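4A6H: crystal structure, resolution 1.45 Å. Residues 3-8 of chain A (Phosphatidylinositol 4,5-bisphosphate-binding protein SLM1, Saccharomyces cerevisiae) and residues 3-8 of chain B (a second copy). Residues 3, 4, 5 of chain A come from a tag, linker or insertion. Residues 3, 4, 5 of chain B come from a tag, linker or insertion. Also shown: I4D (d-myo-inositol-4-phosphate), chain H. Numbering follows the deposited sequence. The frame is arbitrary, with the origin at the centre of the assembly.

Chain A (3-8) PFTEIK
Chain B 3-8: PFTEIK

No direct hydrogen bond crosses this contact; the backbones meet instead through a reciprocal pair of CA-H...O contacts. Ile B7 CA lies 3.4 Å from Glu A6 O and Ile A7 CA lies 3.5 Å from Glu B6 O, each with an angle of 164° at the hydrogen, so both CA-H bonds aim nearly straight at their carbonyl oxygens. The same approach brings Glu A6 O within 3.5 Å of Glu B6 O, a pair of acceptors that cannot bond to each other.

The segments run antiparallel, their CA 4 to 7 vectors 171° apart, with register centred on Ile A7 CA and Ile B7 CA at 5.1 Å. Backbone phi/psi values nearly repeat between copies: -161/136, -80/60, -87/130 and -92/-37 for Phe A4 to Ile A7; -162/133, -80/67, -92/132 and -94/-34 for Phe B4 to Ile B7. A weak hydrogen bond spans the threonine in each copy, from Glu A6 N to tag-derived Phe A4 O and from Glu B6 N to tag-derived Phe B4 O, both 2.8 Å.

Two side-chain torsions break the symmetry. Ile A7 is m, m and Ile B7 is m, t; Ile A7 CD1 packs 3.8 Å from Ile B7 CG1 and comes to 3.2 Å from Thr B5 CG2, tighter than a relaxed carbon-carbon contact. The tag threonines also differ in chi1, Thr A5 being t and Thr B5 m. Thr A5 OG1 sits 2.9 Å from Ile B7 CD1, a model clash that supports no interaction. Together the stretches bury 279 Å².

Water 1 O lies 2.4 Å from Ile A7 O and 2.5 Å from Glu B6 O, placed to donate to either; more acceptors are in reach than it has protons.

The Glu A6 CA-to-CB bond points away from chain B; its OE1 accepts a very short 2.4 Å hydrogen bond from I4D O1, while I4D O3 lies over one face of the Phe A4 ring.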

ATOM      1  N   PRO A   3      10.300  -9.052   5.333  1.00 31.94           N
ATOM      2  CA  PRO A   3       9.317  -8.625   4.328  1.00 32.21           C
ATOM      3  C   PRO A   3       9.183  -7.112   4.357  1.00 20.08           C
ATOM      4  O   PRO A   3       9.523  -6.498   5.372  1.00 25.44           O
ATOM      5  CB  PRO A   3       8.017  -9.272   4.809  1.00 23.74           C
ATOM      6  CG  PRO A   3       8.199  -9.377   6.300  1.00 25.18           C
ATOM      7  CD  PRO A   3       9.663  -9.687   6.501  1.00 30.66           C
ATOM      8  N   PHE A   4       8.675  -6.538   3.276  1.00 24.18           N
ATOM      9  CA  PHE A   4       8.576  -5.091   3.141  1.00 25.24           C
ATOM     10  C   PHE A   4       7.553  -4.785   2.060  1.00 26.45           C
ATOM     11  O   PHE A   4       7.540  -5.434   1.004  1.00 24.47           O
ATOM     12  CB  PHE A   4       9.951  -4.518   2.784  1.00 21.98           C
ATOM     13  CG  PHE A   4      10.115  -3.062   3.117  1.00 19.63           C
ATOM     14  CD1 PHE A   4       9.769  -2.082   2.205  1.00 23.29           C
ATOM     15  CD2 PHE A   4      10.645  -2.671   4.336  1.00 22.87           C
ATOM     16  CE1 PHE A   4       9.925  -0.742   2.505  1.00 21.38           C
ATOM     17  CE2 PHE A   4      10.810  -1.330   4.638  1.00 18.96           C
ATOM     18  CZ  PHE A   4      10.452  -0.363   3.718  1.00 19.64           C
ATOM     19  N   THR A   5       6.682  -3.818   2.328  1.00 24.58           N
ATOM     20  CA  THR A   5       5.596  -3.462   1.414  1.00 28.61           C
ATOM     21  C   THR A   5       6.096  -2.576   0.259  1.00 26.98           C
ATOM     22  O   THR A   5       5.636  -1.449   0.039  1.00 29.61           O
ATOM     23  CB  THR A   5       4.401  -2.815   2.181  1.00 31.62           C
ATOM     24  OG1 THR A   5       3.185  -3.017   1.457  1.00 42.27           O
ATOM     25  CG2 THR A   5       4.612  -1.323   2.423  1.00 25.52           C
ATOM     26  N   GLU A   6       7.033  -3.114  -0.505  1.00 16.18           N
ATOM     27  CA  GLU A   6       7.712  -2.334  -1.520  1.00 18.36           C
ATOM     28  C   GLU A   6       6.895  -2.386  -2.798  1.00 15.21           C
ATOM     29  O   GLU A   6       6.488  -3.462  -3.219  1.00 17.84           O
ATOM     30  CB  GLU A   6       9.121  -2.904  -1.751  1.00 24.37           C
ATOM     31  CG  GLU A   6       9.647  -2.788  -3.173  1.00 27.47           C
ATOM     32  CD  GLU A   6      10.792  -3.743  -3.421  1.00 41.23           C
ATOM     33  OE1 GLU A   6      11.158  -4.469  -2.475  1.00 47.18           O
ATOM     34  OE2 GLU A   6      11.322  -3.780  -4.551  1.00 41.10           O
ATOM     35  N   ILE A   7       6.633  -1.218  -3.382  1.00 12.24           N
ATOM     36  CA  ILE A   7       5.981  -1.129  -4.680  1.00 13.25           C
ATOM     37  C   ILE A   7       7.032  -1.091  -5.774  1.00 18.24           C
ATOM     38  O   ILE A   7       6.839  -1.665  -6.843  1.00 21.56           O
ATOM     39  CB  ILE A   7       5.120   0.139  -4.781  1.00 14.70           C
ATOM     40  CG1 ILE A   7       4.041   0.153  -3.691  1.00 18.32           C
ATOM     41  CG2 ILE A   7       4.532   0.291  -6.184  1.00 21.51           C
ATOM     42  CD1 ILE A   7       3.296  -1.153  -3.544  1.00 23.57           C
ATOM     43  N   LYS A   8       8.149  -0.419  -5.503  1.00 15.21           N
ATOM     44  CA  LYS A   8       9.273  -0.386  -6.422  1.00 15.17           C
ATOM     45  C   LYS A   8      10.535  -0.078  -5.644  1.00 12.07           C
ATOM     46  O   LYS A   8      10.491   0.634  -4.659  1.00 14.69           O
ATOM     47  CB  LYS A   8       9.078   0.671  -7.507  1.00 17.85           C
ATOM     48  CG  LYS A   8      10.154   0.588  -8.583  1.00 18.91           C
ATOM     49  CD  LYS A   8       9.875   1.534  -9.728  1.00 22.53           C
ATOM     50  CE  LYS A   8      10.994   1.472 -10.770  1.00 22.11           C
ATOM     51  NZ  LYS A   8      11.042   0.168 -11.512  1.00 20.51           N
TER
ATOM     52  N   PRO B   3       1.032   1.241 -14.920  1.00 32.42           N
ATOM     53  CA  PRO B   3       1.578   1.102 -13.566  1.00 29.90           C
ATOM     54  C   PRO B   3       0.575   0.390 -12.671  1.00 21.54           C
ATOM     55  O   PRO B   3      -0.616   0.354 -12.996  1.00 25.42           O
ATOM     56  CB  PRO B   3       1.757   2.551 -13.110  1.00 23.32           C
ATOM     57  CG  PRO B   3       0.704   3.294 -13.859  1.00 23.63           C
ATOM     58  CD  PRO B   3       0.647   2.631 -15.219  1.00 31.17           C
ATOM     59  N   PHE B   4       1.055  -0.158 -11.567  1.00 25.52           N
ATOM     60  CA  PHE B   4       0.224  -0.952 -10.678  1.00 27.20           C
ATOM     61  C   PHE B   4       0.935  -1.023  -9.340  1.00 27.32           C
ATOM     62  O   PHE B   4       2.142  -1.274  -9.277  1.00 27.68           O
ATOM     63  CB  PHE B   4       0.024  -2.346 -11.272  1.00 21.85           C
ATOM     64  CG  PHE B   4      -1.180  -3.074 -10.743  1.00 20.45           C
ATOM     65  CD1 PHE B   4      -1.092  -3.860  -9.611  1.00 24.18           C
ATOM     66  CD2 PHE B   4      -2.396  -2.999 -11.403  1.00 21.96           C
ATOM     67  CE1 PHE B   4      -2.197  -4.534  -9.131  1.00 20.79           C
ATOM     68  CE2 PHE B   4      -3.502  -3.673 -10.927  1.00 19.56           C
ATOM     69  CZ  PHE B   4      -3.400  -4.452  -9.797  1.00 20.03           C
ATOM     70  N   THR B   5       0.202  -0.774  -8.268  1.00 24.19           N
ATOM     71  CA  THR B   5       0.785  -0.763  -6.934  1.00 30.31           C
ATOM     72  C   THR B   5       0.940  -2.191  -6.398  1.00 29.38           C
ATOM     73  O   THR B   5       0.286  -2.594  -5.432  1.00 37.40           O
ATOM     74  CB  THR B   5      -0.048   0.113  -5.975  1.00 32.42           C
ATOM     75  OG1 THR B   5      -0.206   1.420  -6.543  1.00 36.75           O
ATOM     76  CG2 THR B   5       0.624   0.244  -4.634  1.00 40.81           C
ATOM     77  N   GLU B   6       1.826  -2.950  -7.032  1.00 15.76           N
ATOM     78  CA  GLU B   6       2.006  -4.359  -6.709  1.00 17.42           C
ATOM     79  C   GLU B   6       3.095  -4.505  -5.662  1.00 14.34           C
ATOM     80  O   GLU B   6       4.147  -3.888  -5.774  1.00 18.03           O
ATOM     81  CB  GLU B   6       2.384  -5.147  -7.977  1.00 22.88           C
ATOM     82  CG  GLU B   6       3.474  -6.199  -7.782  1.00 29.24           C
ATOM     83  CD  GLU B   6       4.003  -6.723  -9.103  1.00 41.08           C
ATOM     84  OE1 GLU B   6       3.283  -6.606 -10.116  1.00 42.65           O
ATOM     85  OE2 GLU B   6       5.133  -7.253  -9.135  1.00 45.33           O
ATOM     86  N   ILE B   7       2.819  -5.285  -4.619  1.00 12.31           N
ATOM     87  CA  ILE B   7       3.809  -5.581  -3.602  1.00 12.72           C
ATOM     88  C   ILE B   7       4.521  -6.880  -3.940  1.00 18.40           C
ATOM     89  O   ILE B   7       5.707  -7.035  -3.662  1.00 22.53           O
ATOM     90  CB  ILE B   7       3.140  -5.727  -2.242  1.00 15.26           C
ATOM     91  CG1 ILE B   7       2.480  -4.403  -1.841  1.00 18.65           C
ATOM     92  CG2 ILE B   7       4.141  -6.221  -1.190  1.00 20.50           C
ATOM     93  CD1 ILE B   7       1.730  -4.473  -0.544  1.00 24.40           C
ATOM     94  N   LYS B   8       3.796  -7.812  -4.548  1.00 15.16           N
ATOM     95  CA  LYS B   8       4.383  -9.056  -5.003  1.00 17.12           C
ATOM     96  C   LYS B   8       3.497  -9.649  -6.080  1.00 13.63           C
ATOM     97  O   LYS B   8       2.284  -9.491  -6.047  1.00 14.17           O
ATOM     98  CB  LYS B   8       4.521 -10.051  -3.861  1.00 17.76           C
ATOM     99  CG  LYS B   8       5.316 -11.284  -4.281  1.00 19.94           C
ATOM    100  CD  LYS B   8       5.614 -12.182  -3.110  1.00 22.13           C
ATOM    101  CE  LYS B   8       6.309 -13.457  -3.585  1.00 22.68           C
ATOM    102  NZ  LYS B   8       7.731 -13.208  -3.998  1.00 20.91           N
TER
HETATM  103  O5  I4D H1585      17.536  -2.361  -0.918  1.00 74.06           O
HETATM  104  C5  I4D H1585      16.171  -2.253  -0.567  1.00 67.78           C
HETATM  105  C6  I4D H1585      15.466  -3.473  -1.166  1.00 68.92           C
HETATM  106  O6  I4D H1585      16.271  -4.487  -1.771  1.00 69.63           O
HETATM  107  C4  I4D H1585      16.014  -2.047   0.892  1.00 60.27           C
HETATM  108  O4  I4D H1585      16.684  -0.894   1.413  1.00 72.17           O
HETATM  109  P4  I4D H1585      17.837  -0.878   2.423  1.00 72.36           P
HETATM  110  O43 I4D H1585      18.636  -2.108   2.377  1.00 80.18           O
HETATM  111  O42 I4D H1585      17.233  -0.738   3.730  1.00 82.43           O
HETATM  112  O41 I4D H1585      18.755   0.243   2.224  1.00 67.73           O
HETATM  113  C3  I4D H1585      14.514  -2.449   1.339  1.00 56.95           C
HETATM  114  O3  I4D H1585      14.116  -2.108   2.784  1.00 61.10           O
HETATM  115  C2  I4D H1585      13.529  -3.453   0.622  1.00 64.02           C
HETATM  116  O2  I4D H1585      12.157  -3.252   0.809  1.00 63.04           O
HETATM  117  C1  I4D H1585      13.982  -3.858  -0.773  1.00 48.38           C
HETATM  118  O1  I4D H1585      13.329  -4.922  -1.521  1.00 64.28           O
HETATM  119  O   HOH W   1       5.655  -3.560  -7.762  1.00 25.86           O